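Local coordinates for protein UDP-N-acetylenolpyruvoylglucosamine reductase (Listeria monocytogenes, PDB 3TX1) that probably reduces UDP-N-acetylenolpyruvoylglucosamine to UDP-N-acetylmuramate with NADPH and bound FAD, a step of peptidoglycan precursor synthesis, at residues G163-L175 with G179-K190. Numbering follows the deposited sequence.
Sequences GEISDVLEAATVL and GELKKLKRSELK
Arg186 extends past Glu170 and Leu169, at the start of strand 169-175, toward the turn 165-168. CB lies 4.1 Å from Glu170 O, and CG comes closer to the same oxygen. A bend at chi2 (-99°) brings CD to 3.5 Å from Leu169 O. NE is 3.1 Å from Leu169 O, yet this is no hydrogen bond: the oxygen sits over one face of the guanidinium, away from the N-H direction. Glu170 OE1 instead lies at the guanidinium edge, near its plane, in a long salt bridge of 3.6 Å to Arg186 NE. The two flat groups are turned 65° apart, and OE1 is also hydrogen-bonded to Ser211. At the tip, NH1 and NH2 approach Asp167 O obliquely.

Farther along, backbone pairing establishes the antiparallel register. Ala172 and Leu184 exchange two hydrogen bonds: Leu184 N to Ala172 O is nearly straight, whereas Ala172 N meets Leu184 O from above the carbonyl plane at 3.3 Å. Val174 and Lys182 form a second reciprocal pair. Between these pairs, Thr173 sits opposite Lys183 in a non-hydrogen-bonded pair; its CG2 reaches diagonally to Leu181 CD2 (3.7 Å), while Thr173 OG1 is hydrogen-bonded to Asp207. Farther on, Leu175 CD2 touches Leu181 CG, and both leucines also rest on helix 64-76.

Strand directions 156° apart and the short connection 176-180 define an antiparallel beta hairpin within the FAD-binding PCMH-type region. Its first strand also pairs with strand 204-214, where Glu170 and Ala171 both face Thr209 in a classic beta bulge.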
# COMPACT_ATOMS: atom_id res chain seq x y z
N GLY A 163 9.15 -9.11 -11.27
CA GLY A 163 9.91 -7.93 -10.79
C GLY A 163 9.55 -7.60 -9.33
O GLY A 163 8.51 -8.05 -8.82
N GLU A 164 10.40 -6.82 -8.65
CA GLU A 164 10.21 -6.52 -7.23
C GLU A 164 11.09 -5.37 -6.79
O GLU A 164 12.17 -5.21 -7.32
CB GLU A 164 10.57 -7.74 -6.42
CG GLU A 164 9.68 -7.88 -5.21
CD GLU A 164 9.74 -9.27 -4.61
OE1 GLU A 164 10.78 -9.96 -4.81
OE2 GLU A 164 8.75 -9.67 -3.94
N ILE A 165 10.61 -4.56 -5.82
CA ILE A 165 11.31 -3.36 -5.31
C ILE A 165 12.69 -3.70 -4.78
O ILE A 165 13.66 -2.97 -5.04
CB ILE A 165 10.49 -2.62 -4.22
CG1 ILE A 165 9.29 -1.86 -4.81
CG2 ILE A 165 11.34 -1.61 -3.45
CD1 ILE A 165 9.63 -0.58 -5.54
N SER A 166 12.80 -4.82 -4.06
CA SER A 166 14.10 -5.24 -3.51
C SER A 166 15.07 -5.47 -4.63
O SER A 166 16.26 -5.28 -4.44
CB SER A 166 13.99 -6.47 -2.60
OG SER A 166 13.54 -7.61 -3.32
N ASP A 167 14.59 -5.88 -5.80
CA ASP A 167 15.49 -6.00 -6.96
C ASP A 167 16.24 -4.70 -7.21
O ASP A 167 17.39 -4.74 -7.60
CB ASP A 167 14.75 -6.35 -8.26
CG ASP A 167 14.17 -7.75 -8.25
OD1 ASP A 167 14.75 -8.61 -7.55
OD2 ASP A 167 13.17 -7.99 -8.98
N VAL A 168 15.61 -3.55 -6.98
CA VAL A 168 16.30 -2.31 -7.27
C VAL A 168 16.38 -1.27 -6.18
O VAL A 168 16.78 -0.12 -6.45
CB VAL A 168 15.78 -1.61 -8.54
CG1 VAL A 168 16.30 -2.31 -9.77
CG2 VAL A 168 14.26 -1.48 -8.52
N LEU A 169 16.08 -1.66 -4.96
CA LEU A 169 16.15 -0.72 -3.86
C LEU A 169 17.59 -0.46 -3.52
O LEU A 169 18.26 -1.36 -3.12
CB LEU A 169 15.48 -1.31 -2.66
CG LEU A 169 14.99 -0.35 -1.59
CD1 LEU A 169 14.76 1.03 -2.12
CD2 LEU A 169 13.72 -0.95 -1.08
N GLU A 170 18.04 0.78 -3.67
CA GLU A 170 19.42 1.08 -3.35
C GLU A 170 19.53 1.51 -1.88
O GLU A 170 20.25 0.89 -1.07
CB GLU A 170 19.91 2.24 -4.21
CG GLU A 170 21.27 2.79 -3.80
CD GLU A 170 22.40 1.80 -3.99
OE1 GLU A 170 22.20 0.76 -4.66
OE2 GLU A 170 23.49 2.07 -3.43
N ALA A 171 18.81 2.58 -1.54
CA ALA A 171 18.86 3.19 -0.23
C ALA A 171 17.49 3.75 0.14
O ALA A 171 16.65 4.01 -0.72
CB ALA A 171 19.90 4.30 -0.25
N ALA A 172 17.29 3.96 1.44
CA ALA A 172 16.07 4.54 1.95
C ALA A 172 16.33 5.43 3.16
O ALA A 172 17.24 5.15 3.97
CB ALA A 172 15.10 3.44 2.33
N THR A 173 15.55 6.51 3.25
CA THR A 173 15.58 7.35 4.44
C THR A 173 14.38 6.96 5.28
O THR A 173 13.25 6.92 4.81
CB THR A 173 15.46 8.83 4.12
OG1 THR A 173 16.44 9.19 3.16
CG2 THR A 173 15.67 9.65 5.40
N VAL A 174 14.62 6.74 6.55
CA VAL A 174 13.60 6.24 7.40
C VAL A 174 13.55 6.87 8.81
O VAL A 174 14.49 7.54 9.24
CB VAL A 174 13.86 4.73 7.45
CG1 VAL A 174 13.90 4.18 8.86
CG2 VAL A 174 12.91 3.99 6.54
N LEU A 175 12.42 6.68 9.50
CA LEU A 175 12.28 7.10 10.89
C LEU A 175 12.05 5.89 11.76
O LEU A 175 11.17 5.07 11.52
CB LEU A 175 11.12 8.09 11.10
CG LEU A 175 11.22 9.54 10.55
CD1 LEU A 175 10.13 10.40 11.16
CD2 LEU A 175 12.56 10.21 10.78
N GLY A 179 11.55 8.24 16.47
CA GLY A 179 11.56 9.51 15.75
C GLY A 179 12.87 9.89 15.06
O GLY A 179 12.87 10.87 14.32
N GLU A 180 13.95 9.13 15.23
CA GLU A 180 15.24 9.49 14.62
C GLU A 180 15.38 9.14 13.14
O GLU A 180 14.95 8.08 12.76
CB GLU A 180 16.40 8.77 15.31
CG GLU A 180 16.32 8.79 16.83
CD GLU A 180 17.66 8.65 17.53
OE1 GLU A 180 18.73 8.66 16.87
OE2 GLU A 180 17.64 8.58 18.78
N LEU A 181 16.00 10.00 12.32
CA LEU A 181 16.29 9.57 10.97
C LEU A 181 17.33 8.47 10.96
O LEU A 181 18.21 8.42 11.81
CB LEU A 181 16.86 10.65 10.05
CG LEU A 181 16.05 11.76 9.41
CD1 LEU A 181 16.20 13.01 10.27
CD2 LEU A 181 16.71 12.03 8.07
N LYS A 182 17.24 7.62 9.97
CA LYS A 182 18.22 6.59 9.80
C LYS A 182 18.27 6.42 8.29
O LYS A 182 17.23 6.19 7.66
CB LYS A 182 17.82 5.31 10.53
CG LYS A 182 18.91 4.26 10.47
CD LYS A 182 18.58 2.97 11.18
CE LYS A 182 19.84 2.13 11.35
NZ LYS A 182 20.80 2.81 12.27
N LYS A 183 19.45 6.62 7.72
CA LYS A 183 19.71 6.46 6.29
C LYS A 183 20.19 5.02 6.07
O LYS A 183 21.19 4.60 6.64
CB LYS A 183 20.73 7.50 5.81
CG LYS A 183 20.09 8.82 5.40
CD LYS A 183 21.08 9.98 5.39
CE LYS A 183 20.86 10.94 4.21
NZ LYS A 183 19.48 11.47 4.04
N LEU A 184 19.46 4.26 5.26
CA LEU A 184 19.80 2.83 5.07
C LEU A 184 20.41 2.51 3.73
O LEU A 184 20.19 3.22 2.77
CB LEU A 184 18.57 1.95 5.28
CG LEU A 184 17.93 1.87 6.67
CD1 LEU A 184 16.59 1.17 6.57
CD2 LEU A 184 18.84 1.17 7.67
N LYS A 185 21.19 1.42 3.70
CA LYS A 185 21.80 0.92 2.45
C LYS A 185 21.36 -0.51 2.20
O LYS A 185 20.83 -1.19 3.10
CB LYS A 185 23.34 0.97 2.47
CG LYS A 185 23.97 2.31 2.84
CD LYS A 185 23.49 3.47 1.97
CE LYS A 185 23.94 4.78 2.60
NZ LYS A 185 23.37 5.99 1.94
N ARG A 186 21.61 -0.95 0.97
CA ARG A 186 21.29 -2.28 0.48
C ARG A 186 21.36 -3.36 1.55
O ARG A 186 20.35 -4.02 1.82
CB ARG A 186 22.26 -2.63 -0.64
CG ARG A 186 21.90 -2.11 -2.02
CD ARG A 186 21.22 -3.17 -2.89
NE ARG A 186 20.94 -2.60 -4.20
CZ ARG A 186 20.38 -3.26 -5.21
NH1 ARG A 186 20.05 -4.54 -5.09
NH2 ARG A 186 20.14 -2.61 -6.35
N SER A 187 22.55 -3.53 2.15
CA SER A 187 22.82 -4.57 3.16
C SER A 187 21.75 -4.67 4.23
O SER A 187 21.35 -5.76 4.65
CB SER A 187 24.13 -4.24 3.86
OG SER A 187 25.07 -3.72 2.95
N GLU A 188 21.29 -3.50 4.66
CA GLU A 188 20.35 -3.37 5.74
C GLU A 188 18.90 -3.51 5.27
O GLU A 188 17.98 -3.43 6.07
CB GLU A 188 20.57 -2.00 6.39
CG GLU A 188 22.05 -1.59 6.40
CD GLU A 188 22.29 -0.21 6.98
OE1 GLU A 188 22.71 0.68 6.22
OE2 GLU A 188 22.03 -0.01 8.19
N LEU A 189 18.72 -3.75 3.97
CA LEU A 189 17.39 -3.88 3.34
C LEU A 189 17.22 -5.28 2.76
O LEU A 189 17.90 -5.64 1.80
CB LEU A 189 17.25 -2.83 2.23
CG LEU A 189 17.40 -1.35 2.66
CD1 LEU A 189 17.94 -0.44 1.58
CD2 LEU A 189 16.11 -0.79 3.25
N LYS A 190 16.34 -6.09 3.33
CA LYS A 190 16.19 -7.43 2.81
C LYS A 190 14.79 -7.98 2.99
O LYS A 190 14.28 -8.68 2.12
CB LYS A 190 17.20 -8.35 3.47
CG LYS A 190 18.62 -7.82 3.44
CD LYS A 190 19.62 -8.97 3.52
CE LYS A 190 20.98 -8.56 2.97
NZ LYS A 190 22.07 -9.49 3.35